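Local coordinates for protein OLD nuclease (Thermus scotoductus, PDB 6P74) that degrades linear or supercoiled double-stranded DNA from 5' to 3' with the help of divalent metal ions, and has a DNA-stimulated ATPase activity, at residues A[292-297]-A[303-308]; A[437-440]-A[445-448]; A[481-486]-A[494-499]. All coordinates share one frame; numbering follows the deposited sequence.

How the interactions relate
Along the chain the three contacts follow one another without nesting: interaction 1 closes before interaction 2 opens, and interaction 2 before interaction 3. Interaction 1 belongs to the ATPase domain, where it packs helix 284-299 on strand 304-308 of the mixed sheet. Interactions 2 and 3 both lie in the Toprim domain, the first where the loop after strand 426-431 meets helix 443-467, the second between the end of helix 479-483 and helix 493-501. Centre to centre, interaction 1 is about 52 Å from interaction 2 and about 45 Å from interaction 3, whereas the two Toprim contacts are about 27 Å apart. The ATPase and nuclease domains are thus packed by separate local contacts, no two of which touch.

Interaction 1 (A[292-297]-A[303-308]); sequences RLLCEM and CQIIYS
L294 and I305 meet where helix 284-299 packs on strand 304-308, and both side chains leave the backbone toward the opposite segment. They cross at about a right angle, with L294 CD2 lying 3.7 Å from I305 CD1 and 3.9 Å from I305 CG1. The second closely packed point is one helical turn further on, where M297 CB lies 3.8 Å from C303 SG. The methionine chain bends at its third torsion (chi3 -63°), which brings its terminal CE to 4.0 Å from the same sulfur, so that C303 SG is approached by both the root and the end of M297. The backbones are joined more loosely: the bond from C303 N to M297 O is weak, at 3.5 Å and an angle of 135°. With only this weak bond between the segments, the apolar contacts of four buried residues carry the packing.

The other side of the helix is polar and more exposed. There R292 reaches E296 end-on, with NH1 and NH2 both donating to OE1; NH2 lies 2.8 Å from that oxygen, which is close to the guanidinium plane. This salt bridge runs along the helix and makes no link to the strand. M297 also touches F260 and R264 of helix 246-266, while I305 touches L23 and V273 of the flanking strands 23-27 and 272-276. The arrangement is that of a beta-alpha-beta crossover, strand 272-276, helix 284-299 and strand 304-308, within the P-loop NTPase fold of the ATPase domain.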
ATOM      1  N   ARG A 292      -2.050 -22.053 -19.246  1.00 69.76           N
ATOM      2  CA  ARG A 292      -1.709 -22.546 -20.579  1.00 67.96           C
ATOM      3  C   ARG A 292      -1.631 -21.403 -21.583  1.00 71.21           C
ATOM      4  O   ARG A 292      -0.769 -21.393 -22.472  1.00 72.46           O
ATOM      5  CB  ARG A 292      -2.737 -23.573 -21.033  1.00 72.03           C
ATOM      6  CG  ARG A 292      -2.267 -24.400 -22.215  1.00 84.13           C
ATOM      7  CD  ARG A 292      -3.349 -24.540 -23.266  1.00 93.61           C
ATOM      8  NE  ARG A 292      -3.717 -23.242 -23.827  1.00100.35           N
ATOM      9  CZ  ARG A 292      -3.163 -22.712 -24.915  1.00102.30           C
ATOM     10  NH1 ARG A 292      -2.205 -23.376 -25.566  1.00104.04           N
ATOM     11  NH2 ARG A 292      -3.566 -21.515 -25.350  1.00 92.15           N
ATOM     12  N   LEU A 293      -2.528 -20.427 -21.448  1.00 71.33           N
ATOM     13  CA  LEU A 293      -2.539 -19.281 -22.342  1.00 74.75           C
ATOM     14  C   LEU A 293      -1.301 -18.417 -22.141  1.00 71.13           C
ATOM     15  O   LEU A 293      -0.677 -17.984 -23.117  1.00 71.48           O
ATOM     16  CB  LEU A 293      -3.818 -18.484 -22.102  1.00 79.26           C
ATOM     17  CG  LEU A 293      -4.217 -17.297 -22.945  1.00 84.81           C
ATOM     18  CD1 LEU A 293      -5.605 -16.921 -22.515  1.00 91.67           C
ATOM     19  CD2 LEU A 293      -3.281 -16.168 -22.673  1.00 87.70           C
ATOM     20  N   LEU A 294      -0.934 -18.159 -20.885  1.00 68.15           N
ATOM     21  CA  LEU A 294       0.246 -17.356 -20.619  1.00 69.91           C
ATOM     22  C   LEU A 294       1.503 -18.060 -21.112  1.00 73.44           C
ATOM     23  O   LEU A 294       2.391 -17.418 -21.692  1.00 74.79           O
ATOM     24  CB  LEU A 294       0.331 -17.036 -19.127  1.00 68.11           C
ATOM     25  CG  LEU A 294      -0.781 -16.087 -18.667  1.00 69.92           C
ATOM     26  CD1 LEU A 294      -0.863 -16.012 -17.155  1.00 61.43           C
ATOM     27  CD2 LEU A 294      -0.598 -14.687 -19.261  1.00 68.67           C
ATOM     28  N   CYS A 295       1.570 -19.386 -20.947  1.00 67.10           N
ATOM     29  CA  CYS A 295       2.740 -20.124 -21.406  1.00 68.13           C
ATOM     30  C   CYS A 295       2.853 -20.118 -22.925  1.00 71.99           C
ATOM     31  O   CYS A 295       3.963 -20.042 -23.464  1.00 77.02           O
ATOM     32  CB  CYS A 295       2.702 -21.563 -20.901  1.00 75.50           C
ATOM     33  SG  CYS A 295       2.972 -21.760 -19.143  1.00 75.82           S
ATOM     34  N   GLU A 296       1.734 -20.242 -23.645  1.00 75.18           N
ATOM     35  CA  GLU A 296       1.844 -20.192 -25.099  1.00 78.62           C
ATOM     36  C   GLU A 296       2.375 -18.832 -25.554  1.00 80.49           C
ATOM     37  O   GLU A 296       3.247 -18.758 -26.428  1.00 82.95           O
ATOM     38  CB  GLU A 296       0.506 -20.513 -25.765  1.00 84.44           C
ATOM     39  CG  GLU A 296       0.648 -20.698 -27.287  1.00 96.39           C
ATOM     40  CD  GLU A 296      -0.680 -20.772 -28.044  1.00104.71           C
ATOM     41  OE1 GLU A 296      -1.722 -21.044 -27.415  1.00104.34           O
ATOM     42  OE2 GLU A 296      -0.679 -20.558 -29.281  1.00111.06           O
ATOM     43  N   MET A 297       1.902 -17.746 -24.938  1.00 77.84           N
ATOM     44  CA  MET A 297       2.336 -16.418 -25.365  1.00 79.10           C
ATOM     45  C   MET A 297       3.796 -16.165 -25.013  1.00 76.93           C
ATOM     46  O   MET A 297       4.528 -15.531 -25.785  1.00 74.32           O
ATOM     47  CB  MET A 297       1.448 -15.352 -24.741  1.00 82.73           C
ATOM     48  CG  MET A 297      -0.022 -15.607 -24.949  1.00 90.43           C
ATOM     49  SD  MET A 297      -0.967 -14.084 -25.033  1.00 94.21           S
ATOM     50  CE  MET A 297      -0.714 -13.395 -23.411  1.00 86.27           C
ATOM     51  N   CYS A 303       5.109 -12.120 -25.503  1.00 81.46           N
ATOM     52  CA  CYS A 303       5.180 -11.257 -24.335  1.00 81.64           C
ATOM     53  C   CYS A 303       6.089 -11.925 -23.316  1.00 75.88           C
ATOM     54  O   CYS A 303       6.528 -13.065 -23.492  1.00 79.91           O
ATOM     55  CB  CYS A 303       3.800 -11.008 -23.734  1.00 88.14           C
ATOM     56  SG  CYS A 303       3.133 -12.487 -22.992  1.00 95.22           S
ATOM     57  N   GLN A 304       6.363 -11.197 -22.245  1.00 72.37           N
ATOM     58  CA  GLN A 304       7.039 -11.732 -21.080  1.00 75.24           C
ATOM     59  C   GLN A 304       6.098 -11.575 -19.894  1.00 72.28           C
ATOM     60  O   GLN A 304       5.530 -10.496 -19.700  1.00 74.89           O
ATOM     61  CB  GLN A 304       8.365 -11.004 -20.842  1.00 70.36           C
ATOM     62  CG  GLN A 304       8.927 -11.219 -19.445  1.00 65.86           C
ATOM     63  CD  GLN A 304      10.200 -10.438 -19.206  1.00 67.64           C
ATOM     64  OE1 GLN A 304      10.288  -9.253 -19.557  1.00 70.27           O
ATOM     65  NE2 GLN A 304      11.203 -11.095 -18.598  1.00 59.87           N
ATOM     66  N   ILE A 305       5.909 -12.648 -19.121  1.00 69.25           N
ATOM     67  CA  ILE A 305       5.006 -12.636 -17.965  1.00 64.11           C
ATOM     68  C   ILE A 305       5.825 -12.843 -16.702  1.00 64.46           C
ATOM     69  O   ILE A 305       6.530 -13.852 -16.563  1.00 65.20           O
ATOM     70  CB  ILE A 305       3.906 -13.711 -18.066  1.00 71.74           C
ATOM     71  CG1 ILE A 305       3.137 -13.582 -19.372  1.00 74.50           C
ATOM     72  CG2 ILE A 305       2.927 -13.573 -16.916  1.00 69.71           C
ATOM     73  CD1 ILE A 305       2.288 -12.328 -19.419  1.00 77.51           C
ATOM     74  N   ILE A 306       5.711 -11.907 -15.771  1.00 62.24           N
ATOM     75  CA  ILE A 306       6.351 -12.002 -14.473  1.00 63.33           C
ATOM     76  C   ILE A 306       5.244 -11.945 -13.437  1.00 70.11           C
ATOM     77  O   ILE A 306       4.435 -11.012 -13.452  1.00 70.50           O
ATOM     78  CB  ILE A 306       7.358 -10.864 -14.255  1.00 66.25           C
ATOM     79  CG1 ILE A 306       8.472 -10.921 -15.301  1.00 68.57           C
ATOM     80  CG2 ILE A 306       7.908 -10.874 -12.822  1.00 54.87           C
ATOM     81  CD1 ILE A 306       9.389  -9.703 -15.239  1.00 68.44           C
ATOM     82  N   TYR A 307       5.201 -12.927 -12.536  1.00 63.50           N
ATOM     83  CA  TYR A 307       4.109 -12.920 -11.575  1.00 62.89           C
ATOM     84  C   TYR A 307       4.507 -13.564 -10.255  1.00 60.68           C
ATOM     85  O   TYR A 307       5.384 -14.432 -10.195  1.00 67.06           O
ATOM     86  CB  TYR A 307       2.878 -13.614 -12.151  1.00 65.40           C
ATOM     87  CG  TYR A 307       3.100 -15.037 -12.583  1.00 67.86           C
ATOM     88  CD1 TYR A 307       3.042 -16.075 -11.667  1.00 69.33           C
ATOM     89  CD2 TYR A 307       3.339 -15.346 -13.907  1.00 69.01           C
ATOM     90  CE1 TYR A 307       3.229 -17.374 -12.053  1.00 62.70           C
ATOM     91  CE2 TYR A 307       3.516 -16.638 -14.307  1.00 70.27           C
ATOM     92  CZ  TYR A 307       3.457 -17.655 -13.374  1.00 73.31           C
ATOM     93  OH  TYR A 307       3.637 -18.962 -13.766  1.00 75.32           O
ATOM     94  N   SER A 308       3.872 -13.084  -9.189  1.00 65.55           N
ATOM     95  CA  SER A 308       3.785 -13.797  -7.926  1.00 65.16           C
ATOM     96  C   SER A 308       2.568 -14.721  -7.974  1.00 62.18           C
ATOM     97  O   SER A 308       1.589 -14.450  -8.672  1.00 64.84           O
ATOM     98  CB  SER A 308       3.692 -12.820  -6.751  1.00 67.72           C
ATOM     99  OG  SER A 308       2.538 -11.991  -6.829  1.00 72.32           O
TER

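Interaction 2 (A[437-440]-A[445-448]); sequences IDER and TRRK
R446 lays its aliphatic chain across the loop 437-440, and this one side chain provides more than half of the 163 Å² buried between the segments. I437 contributes the next largest share and E439 the third. The CB and CG carbons of R446 both lie 4.1 Å from I437 CG2, and the two side chains cross at about a right angle. With CG2 of the isoleucine anti to its backbone nitrogen and CG1 beside that nitrogen (chi1 -82°), the two branches diverge: CG2 faces the R446 side chain, and CG1 comes within 4.1 Å of the backbone oxygen R446 O.

Further out, the arginine runs past the loop backbone. D438 O is 3.6 Å from R446 CG and equally near CD, and E439 O is 4.0 Å from CD. These are contacts with carbon, and no hydrogen bond joins the segments. E439 starts away from the helix but folds back through a bend at its second torsion (chi2 -57°), bringing OE1 to 4.1 Å from R446 CD. Its charge is near that of the arginine without forming a salt bridge: OE1 is 4.5 Å from NE and well out of the guanidinium plane. The guanidinium instead uses NH1 to bond A441 O.

Within the loop, the backbone N of R440 donates to D438 OD1, an Asx turn that ties the loop locally. The contact is on the Toprim surface, where the loop following strand 426-431 doubles back on the first turns of helix 443-467, and I437 reaches further along that helix to Q449, E450 and N453.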
ATOM      1  N   ILE A 437      18.054 -63.841  -7.785  1.00 82.82           N
ATOM      2  CA  ILE A 437      17.755 -64.530  -9.029  1.00 75.45           C
ATOM      3  C   ILE A 437      17.338 -65.960  -8.708  1.00 85.98           C
ATOM      4  O   ILE A 437      17.990 -66.659  -7.918  1.00 84.36           O
ATOM      5  CB  ILE A 437      18.956 -64.474  -9.988  1.00 77.03           C
ATOM      6  CG1 ILE A 437      18.976 -63.137 -10.749  1.00 77.62           C
ATOM      7  CG2 ILE A 437      18.876 -65.583 -11.002  1.00 81.62           C
ATOM      8  CD1 ILE A 437      19.914 -62.106 -10.178  1.00 77.63           C
ATOM      9  N   ASP A 438      16.224 -66.385  -9.293  1.00 90.54           N
ATOM     10  CA  ASP A 438      15.747 -67.756  -9.135  1.00 95.39           C
ATOM     11  C   ASP A 438      16.587 -68.654 -10.041  1.00 90.08           C
ATOM     12  O   ASP A 438      16.405 -68.678 -11.263  1.00 86.03           O
ATOM     13  CB  ASP A 438      14.259 -67.831  -9.469  1.00102.50           C
ATOM     14  CG  ASP A 438      13.698 -69.247  -9.371  1.00109.66           C
ATOM     15  OD1 ASP A 438      14.310 -70.117  -8.692  1.00112.02           O
ATOM     16  OD2 ASP A 438      12.637 -69.483  -9.996  1.00110.05           O
ATOM     17  N   GLU A 439      17.520 -69.396  -9.444  1.00 89.17           N
ATOM     18  CA  GLU A 439      18.415 -70.239 -10.228  1.00 95.51           C
ATOM     19  C   GLU A 439      17.690 -71.368 -10.956  1.00 98.50           C
ATOM     20  O   GLU A 439      18.286 -71.987 -11.843  1.00 99.70           O
ATOM     21  CB  GLU A 439      19.516 -70.806  -9.331  1.00105.38           C
ATOM     22  CG  GLU A 439      20.318 -69.732  -8.592  1.00114.73           C
ATOM     23  CD  GLU A 439      20.970 -68.714  -9.530  1.00118.28           C
ATOM     24  OE1 GLU A 439      21.078 -69.007 -10.743  1.00122.78           O
ATOM     25  OE2 GLU A 439      21.369 -67.620  -9.055  1.00113.51           O
ATOM     26  N   ARG A 440      16.423 -71.634 -10.633  1.00 98.21           N
ATOM     27  CA  ARG A 440      15.649 -72.627 -11.370  1.00 95.71           C
ATOM     28  C   ARG A 440      14.941 -72.064 -12.600  1.00 89.77           C
ATOM     29  O   ARG A 440      14.524 -72.844 -13.461  1.00 96.15           O
ATOM     30  CB  ARG A 440      14.608 -73.277 -10.453  1.00101.94           C
ATOM     31  CG  ARG A 440      15.191 -74.012  -9.248  1.00110.84           C
ATOM     32  CD  ARG A 440      14.094 -74.461  -8.302  1.00115.94           C
ATOM     33  NE  ARG A 440      14.146 -75.899  -8.052  1.00127.77           N
ATOM     34  CZ  ARG A 440      14.745 -76.453  -7.000  1.00130.80           C
ATOM     35  NH1 ARG A 440      15.340 -75.687  -6.090  1.00129.70           N
ATOM     36  NH2 ARG A 440      14.744 -77.776  -6.857  1.00128.87           N
ATOM     37  N   THR A 445      14.599 -65.471 -18.114  1.00 68.52           N
ATOM     38  CA  THR A 445      14.164 -64.848 -16.873  1.00 70.03           C
ATOM     39  C   THR A 445      15.350 -64.513 -15.972  1.00 63.93           C
ATOM     40  O   THR A 445      15.398 -63.425 -15.393  1.00 64.84           O
ATOM     41  CB  THR A 445      13.160 -65.758 -16.154  1.00 74.14           C
ATOM     42  OG1 THR A 445      13.728 -67.057 -16.019  1.00 96.08           O
ATOM     43  CG2 THR A 445      11.913 -65.895 -16.977  1.00 63.18           C
ATOM     44  N   ARG A 446      16.324 -65.424 -15.855  1.00 63.77           N
ATOM     45  CA  ARG A 446      17.511 -65.137 -15.049  1.00 67.00           C
ATOM     46  C   ARG A 446      18.261 -63.929 -15.591  1.00 62.59           C
ATOM     47  O   ARG A 446      18.605 -63.011 -14.836  1.00 61.05           O
ATOM     48  CB  ARG A 446      18.430 -66.361 -14.988  1.00 64.53           C
ATOM     49  CG  ARG A 446      17.750 -67.555 -14.403  1.00 66.27           C
ATOM     50  CD  ARG A 446      18.696 -68.697 -14.065  1.00 70.47           C
ATOM     51  NE  ARG A 446      19.740 -68.949 -15.058  1.00 72.19           N
ATOM     52  CZ  ARG A 446      19.648 -69.835 -16.045  1.00 86.65           C
ATOM     53  NH1 ARG A 446      18.546 -70.555 -16.210  1.00 91.76           N
ATOM     54  NH2 ARG A 446      20.664 -69.998 -16.877  1.00 87.23           N
ATOM     55  N   ARG A 447      18.509 -63.910 -16.910  1.00 66.29           N
ATOM     56  CA  ARG A 447      19.217 -62.790 -17.524  1.00 65.70           C
ATOM     57  C   ARG A 447      18.445 -61.488 -17.329  1.00 64.66           C
ATOM     58  O   ARG A 447      19.028 -60.470 -16.948  1.00 65.34           O
ATOM     59  CB  ARG A 447      19.486 -63.074 -19.012  1.00 66.39           C
ATOM     60  CG  ARG A 447      19.921 -61.839 -19.846  1.00 62.43           C
ATOM     61  CD  ARG A 447      20.482 -62.227 -21.184  1.00 68.13           C
ATOM     62  NE  ARG A 447      19.676 -63.295 -21.794  1.00 80.86           N
ATOM     63  CZ  ARG A 447      18.537 -63.104 -22.457  1.00 69.00           C
ATOM     64  NH1 ARG A 447      18.071 -61.874 -22.609  1.00 60.65           N
ATOM     65  NH2 ARG A 447      17.863 -64.142 -22.950  1.00 64.73           N
ATOM     66  N   LYS A 448      17.118 -61.515 -17.512  1.00 67.55           N
ATOM     67  CA  LYS A 448      16.342 -60.287 -17.345  1.00 64.92           C
ATOM     68  C   LYS A 448      16.312 -59.829 -15.894  1.00 66.34           C
ATOM     69  O   LYS A 448      16.377 -58.627 -15.628  1.00 66.52           O
ATOM     70  CB  LYS A 448      14.928 -60.466 -17.881  1.00 63.92           C
ATOM     71  CG  LYS A 448      14.876 -60.181 -19.363  1.00 71.01           C
ATOM     72  CD  LYS A 448      13.506 -60.415 -19.960  1.00 69.77           C
ATOM     73  CE  LYS A 448      13.569 -60.184 -21.450  1.00 70.79           C
ATOM     74  NZ  LYS A 448      12.301 -60.538 -22.120  1.00 75.84           N
TER

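Interaction 3 (A[481-486]-A[494-499])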
ATOM      1  N   ALA A 481       6.840 -55.654   0.051  1.00 71.71           N
ATOM      2  CA  ALA A 481       7.332 -56.811   0.785  1.00 70.05           C
ATOM      3  C   ALA A 481       7.355 -56.535   2.284  1.00 74.55           C
ATOM      4  O   ALA A 481       7.008 -57.412   3.085  1.00 76.90           O
ATOM      5  CB  ALA A 481       8.716 -57.217   0.274  1.00 60.57           C
ATOM      6  N   ALA A 482       7.735 -55.317   2.687  1.00 66.63           N
ATOM      7  CA  ALA A 482       7.700 -54.983   4.111  1.00 69.24           C
ATOM      8  C   ALA A 482       6.290 -55.103   4.691  1.00 75.45           C
ATOM      9  O   ALA A 482       6.125 -55.503   5.854  1.00 73.86           O
ATOM     10  CB  ALA A 482       8.259 -53.578   4.332  1.00 64.30           C
ATOM     11  N   LEU A 483       5.260 -54.773   3.900  1.00 70.04           N
ATOM     12  CA  LEU A 483       3.892 -54.842   4.389  1.00 72.64           C
ATOM     13  C   LEU A 483       3.269 -56.229   4.264  1.00 78.14           C
ATOM     14  O   LEU A 483       2.211 -56.458   4.857  1.00 73.23           O
ATOM     15  CB  LEU A 483       2.986 -53.833   3.660  1.00 65.02           C
ATOM     16  CG  LEU A 483       3.255 -52.348   3.932  1.00 64.85           C
ATOM     17  CD1 LEU A 483       2.359 -51.487   3.038  1.00 70.23           C
ATOM     18  CD2 LEU A 483       3.120 -51.966   5.415  1.00 58.16           C
ATOM     19  N   GLY A 484       3.889 -57.145   3.514  1.00 78.52           N
ATOM     20  CA  GLY A 484       3.284 -58.430   3.208  1.00 66.40           C
ATOM     21  C   GLY A 484       2.080 -58.349   2.301  1.00 75.47           C
ATOM     22  O   GLY A 484       1.323 -59.318   2.188  1.00 87.02           O
ATOM     23  N   ILE A 485       1.896 -57.241   1.644  1.00 76.60           N
ATOM     24  CA  ILE A 485       0.673 -56.936   0.919  1.00 86.69           C
ATOM     25  C   ILE A 485       0.802 -57.476  -0.500  1.00 97.23           C
ATOM     26  O   ILE A 485       1.884 -57.438  -1.104  1.00 99.10           O
ATOM     27  CB  ILE A 485       0.425 -55.413   0.950  1.00 82.39           C
ATOM     28  CG1 ILE A 485      -1.044 -55.065   0.716  1.00 81.52           C
ATOM     29  CG2 ILE A 485       1.309 -54.705  -0.055  1.00 82.14           C
ATOM     30  CD1 ILE A 485      -1.341 -53.610   1.047  1.00 81.17           C
ATOM     31  N   GLY A 486      -0.299 -58.001  -1.034  1.00 99.70           N
ATOM     32  CA  GLY A 486      -0.277 -58.553  -2.374  1.00107.23           C
ATOM     33  C   GLY A 486      -0.005 -57.536  -3.465  1.00119.69           C
ATOM     34  O   GLY A 486       0.144 -56.334  -3.202  1.00112.11           O
ATOM     35  N   TYR A 494      -7.598 -48.906   2.205  1.00 98.26           N
ATOM     36  CA  TYR A 494      -8.093 -49.625   3.376  1.00100.41           C
ATOM     37  C   TYR A 494      -7.218 -50.826   3.709  1.00 92.94           C
ATOM     38  O   TYR A 494      -7.021 -51.147   4.886  1.00 94.27           O
ATOM     39  CB  TYR A 494      -9.541 -50.063   3.165  1.00111.36           C
ATOM     40  CG  TYR A 494     -10.522 -48.910   3.206  1.00125.17           C
ATOM     41  CD1 TYR A 494     -10.262 -47.766   3.969  1.00122.70           C
ATOM     42  CD2 TYR A 494     -11.711 -48.957   2.469  1.00133.65           C
ATOM     43  CE1 TYR A 494     -11.168 -46.705   4.001  1.00125.02           C
ATOM     44  CE2 TYR A 494     -12.620 -47.905   2.495  1.00135.58           C
ATOM     45  CZ  TYR A 494     -12.347 -46.786   3.259  1.00131.10           C
ATOM     46  OH  TYR A 494     -13.260 -45.753   3.270  1.00132.02           O
ATOM     47  N   ARG A 495      -6.689 -51.507   2.691  1.00 90.29           N
ATOM     48  CA  ARG A 495      -5.766 -52.611   2.940  1.00 87.19           C
ATOM     49  C   ARG A 495      -4.452 -52.114   3.539  1.00 79.25           C
ATOM     50  O   ARG A 495      -3.932 -52.694   4.502  1.00 78.85           O
ATOM     51  CB  ARG A 495      -5.517 -53.384   1.645  1.00 95.06           C
ATOM     52  CG  ARG A 495      -4.742 -54.674   1.856  1.00103.75           C
ATOM     53  CD  ARG A 495      -5.374 -55.480   2.998  1.00111.37           C
ATOM     54  NE  ARG A 495      -4.462 -56.470   3.576  1.00113.70           N
ATOM     55  CZ  ARG A 495      -4.671 -57.098   4.733  1.00115.59           C
ATOM     56  NH1 ARG A 495      -5.764 -56.837   5.443  1.00120.00           N
ATOM     57  NH2 ARG A 495      -3.788 -57.985   5.186  1.00110.23           N
ATOM     58  N   ILE A 496      -3.890 -51.044   2.983  1.00 82.02           N
ATOM     59  CA  ILE A 496      -2.656 -50.510   3.540  1.00 73.82           C
ATOM     60  C   ILE A 496      -2.880 -50.062   4.973  1.00 80.90           C
ATOM     61  O   ILE A 496      -2.056 -50.320   5.858  1.00 87.62           O
ATOM     62  CB  ILE A 496      -2.129 -49.355   2.675  1.00 69.86           C
ATOM     63  CG1 ILE A 496      -1.639 -49.892   1.332  1.00 74.11           C
ATOM     64  CG2 ILE A 496      -1.012 -48.620   3.417  1.00 63.73           C
ATOM     65  CD1 ILE A 496      -1.546 -48.845   0.238  1.00 69.64           C
ATOM     66  N   ALA A 497      -3.991 -49.375   5.223  1.00 82.60           N
ATOM     67  CA  ALA A 497      -4.234 -48.826   6.548  1.00 86.97           C
ATOM     68  C   ALA A 497      -4.357 -49.931   7.585  1.00 89.63           C
ATOM     69  O   ALA A 497      -3.796 -49.824   8.682  1.00 95.08           O
ATOM     70  CB  ALA A 497      -5.498 -47.961   6.542  1.00 94.49           C
ATOM     71  N   GLU A 498      -5.090 -51.001   7.274  1.00 83.64           N
ATOM     72  CA  GLU A 498      -5.276 -51.996   8.313  1.00 89.31           C
ATOM     73  C   GLU A 498      -3.989 -52.762   8.591  1.00 85.38           C
ATOM     74  O   GLU A 498      -3.723 -53.113   9.748  1.00 89.11           O
ATOM     75  CB  GLU A 498      -6.446 -52.930   7.990  1.00106.25           C
ATOM     76  CG  GLU A 498      -6.422 -53.719   6.706  1.00115.36           C
ATOM     77  CD  GLU A 498      -7.765 -54.434   6.480  1.00132.71           C
ATOM     78  OE1 GLU A 498      -8.821 -53.761   6.583  1.00138.53           O
ATOM     79  OE2 GLU A 498      -7.772 -55.667   6.228  1.00137.55           O
ATOM     80  N   ILE A 499      -3.151 -52.992   7.580  1.00 76.26           N
ATOM     81  CA  ILE A 499      -1.830 -53.548   7.868  1.00 74.29           C
ATOM     82  C   ILE A 499      -1.052 -52.609   8.781  1.00 74.27           C
ATOM     83  O   ILE A 499      -0.574 -53.011   9.849  1.00 75.94           O
ATOM     84  CB  ILE A 499      -1.057 -53.833   6.570  1.00 71.52           C
ATOM     85  CG1 ILE A 499      -1.654 -55.059   5.866  1.00 82.83           C
ATOM     86  CG2 ILE A 499       0.401 -54.050   6.875  1.00 63.03           C
ATOM     87  CD1 ILE A 499      -1.188 -55.207   4.414  1.00 84.70           C
TER
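At the Schellman motif that ends helix 479-483, G484 has positive phi (68°), and L483 and I485, on either side of it in sequence, both meet helix 493-501. L483 points toward that helix, and its CD2 lies 3.7 Å from I499 CG2. The same isoleucine also reaches the backbone, with CG2 3.6 Å from L483 O.

I485 extends its chain with CG1 anti to the backbone nitrogen (chi1 -158°), and the end of the chain approaches the helix although its CB sets off to one side of it. CD1 of I485 is 3.7 Å from I496 CG1 and equally close to R495 CG, while I485 CG1 lies 3.7 Å from I499 CD1. I485 and R495 run past one another in opposite directions. Within helix 493-501, I499 CG1 stands 3.5 Å above one face of the R495 guanidinium, offset toward its rim. The R495 guanidinium thus lies against the rim of the apolar contact.

I496 also packs against V383 and A384 of helix 379-391. I485 is near E480, which coordinates samarium here, and about 7 Å separates its side chain from that of R487, the inferred transition-state or leaving-group residue. The packing of this Schellman-ended helix and the residues after it on helix 493-501 borders the metal-binding nuclease site of the Toprim domain.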